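Long-range contact in cyclase (Streptomyces sp. R1128, PDB 3TFZ), which probably catalyses regiospecific cyclisation and aromatisation of a polyketide chain in the R1128 biosynthetic pathway: residues A[13-19]-A[157-161]. Numbering follows the deposited sequence.
Sequences VAAPADL and AERRV
Ala-157 presses its methyl against Val-13 and Ala-15 together, and this is where the packing is tight. Its CB lies 3.7 Å from Val-13 CG1, the branch set anti to the backbone N (chi1 -174°), and 3.9 Å from Ala-15 CB. One helical turn on, Val-161 brings CG2 to 3.6 Å from that same Ala-15 methyl, so the two small alanines let loop and helix come close, the CA atoms of Ala-15 and Glu-158 being 5.8 Å apart. Leu-19 closes this apolar patch with CD2, which rests 3.8 Å from Val-161 CG2. In the helix-grip fold of the Bet v 1-like superfamily a long C-terminal helix lies against a curved antiparallel sheet; here helix 131-164, near its end, meets the turn that leads from the first strand, 5-13, into helix 17-25. Val-20 of that short helix also touches Val-13 and Ala-157. Toward solvent the contact turns polar. Ala-14 is exposed, at the centre of an inverse gamma turn, yet its N donates a nearly straight hydrogen bond (171°) to Glu-158 OE2 at 2.9 Å, entering on the anti side of the carboxylate and 29° out of its plane. Glu-158 reaches there with its chain extended beyond CG. On the Leu-19 flank, Arg-160 lays the aliphatic part of its chain loosely beside the leucine, its CB 4.2 Å from Leu-19 CD2, while its guanidinium pairs with Glu-156.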
# COMPACT_ATOMS: atom_id res chain seq x y z
N VAL A 13 3.58 -1.03 10.38
CA VAL A 13 4.81 -1.31 11.19
C VAL A 13 4.45 -1.49 12.68
O VAL A 13 3.74 -0.66 13.28
CB VAL A 13 5.85 -0.22 11.03
CG1 VAL A 13 7.26 -0.57 11.76
CG2 VAL A 13 6.12 0.01 9.49
N ALA A 14 4.86 -2.62 13.29
CA ALA A 14 4.49 -2.80 14.69
C ALA A 14 5.52 -1.99 15.52
O ALA A 14 6.32 -2.59 16.21
CB ALA A 14 4.48 -4.31 15.09
N ALA A 15 5.57 -0.66 15.38
CA ALA A 15 6.45 0.26 16.19
C ALA A 15 5.76 1.60 16.24
O ALA A 15 5.01 1.95 15.29
CB ALA A 15 7.86 0.44 15.53
N PRO A 16 6.05 2.45 17.28
CA PRO A 16 5.45 3.84 17.29
C PRO A 16 5.97 4.76 16.15
O PRO A 16 7.08 4.57 15.66
CB PRO A 16 5.87 4.40 18.69
CG PRO A 16 6.35 3.07 19.57
CD PRO A 16 6.99 2.26 18.41
N ALA A 17 5.22 5.78 15.78
CA ALA A 17 5.46 6.55 14.55
C ALA A 17 6.73 7.34 14.68
O ALA A 17 7.43 7.48 13.73
CB ALA A 17 4.23 7.43 14.22
N ASP A 18 7.06 7.79 15.86
CA ASP A 18 8.31 8.46 16.19
C ASP A 18 9.54 7.56 15.99
O ASP A 18 10.57 8.03 15.53
CB ASP A 18 8.26 9.08 17.64
CG ASP A 18 7.31 10.29 17.74
OD1 ASP A 18 6.77 10.80 16.69
OD2 ASP A 18 7.04 10.77 18.84
N LEU A 19 9.46 6.27 16.33
CA LEU A 19 10.57 5.42 16.08
C LEU A 19 10.79 5.16 14.56
O LEU A 19 11.95 5.10 14.01
CB LEU A 19 10.38 4.17 16.89
CG LEU A 19 11.54 3.15 16.80
CD1 LEU A 19 12.84 3.90 17.27
CD2 LEU A 19 11.16 2.09 17.75
N ALA A 157 12.60 -0.96 12.25
CA ALA A 157 11.89 -0.31 13.34
C ALA A 157 11.48 -1.37 14.39
O ALA A 157 11.53 -1.13 15.61
CB ALA A 157 10.61 0.54 12.80
N GLU A 158 11.01 -2.50 13.91
CA GLU A 158 10.56 -3.57 14.81
C GLU A 158 11.79 -4.24 15.61
O GLU A 158 11.68 -4.48 16.81
CB GLU A 158 9.71 -4.59 14.04
CG GLU A 158 8.47 -4.01 13.41
CD GLU A 158 7.57 -5.05 12.71
OE1 GLU A 158 7.96 -6.22 12.68
OE2 GLU A 158 6.50 -4.71 12.13
N ARG A 159 12.91 -4.51 14.93
CA ARG A 159 14.22 -4.78 15.53
C ARG A 159 14.55 -3.85 16.72
O ARG A 159 15.12 -4.29 17.69
CB ARG A 159 15.22 -4.41 14.46
CG ARG A 159 16.46 -5.01 14.56
CD ARG A 159 17.29 -5.04 13.21
NE ARG A 159 16.68 -5.90 12.21
CZ ARG A 159 16.49 -5.59 10.91
NH1 ARG A 159 16.92 -4.41 10.37
NH2 ARG A 159 15.91 -6.51 10.11
N ARG A 160 14.34 -2.55 16.55
CA ARG A 160 14.58 -1.55 17.57
C ARG A 160 13.61 -1.55 18.75
O ARG A 160 14.02 -1.26 19.85
CB ARG A 160 14.61 -0.13 16.96
CG ARG A 160 15.71 0.01 15.95
CD ARG A 160 16.06 1.41 15.77
NE ARG A 160 16.92 1.52 14.60
CZ ARG A 160 17.54 2.64 14.19
NH1 ARG A 160 17.35 3.82 14.83
NH2 ARG A 160 18.33 2.59 13.13
N VAL A 161 12.33 -1.80 18.48
CA VAL A 161 11.40 -2.18 19.52
C VAL A 161 11.87 -3.39 20.35
O VAL A 161 11.76 -3.33 21.62
CB VAL A 161 9.92 -2.45 19.01
CG1 VAL A 161 9.05 -2.90 20.23
CG2 VAL A 161 9.34 -1.22 18.41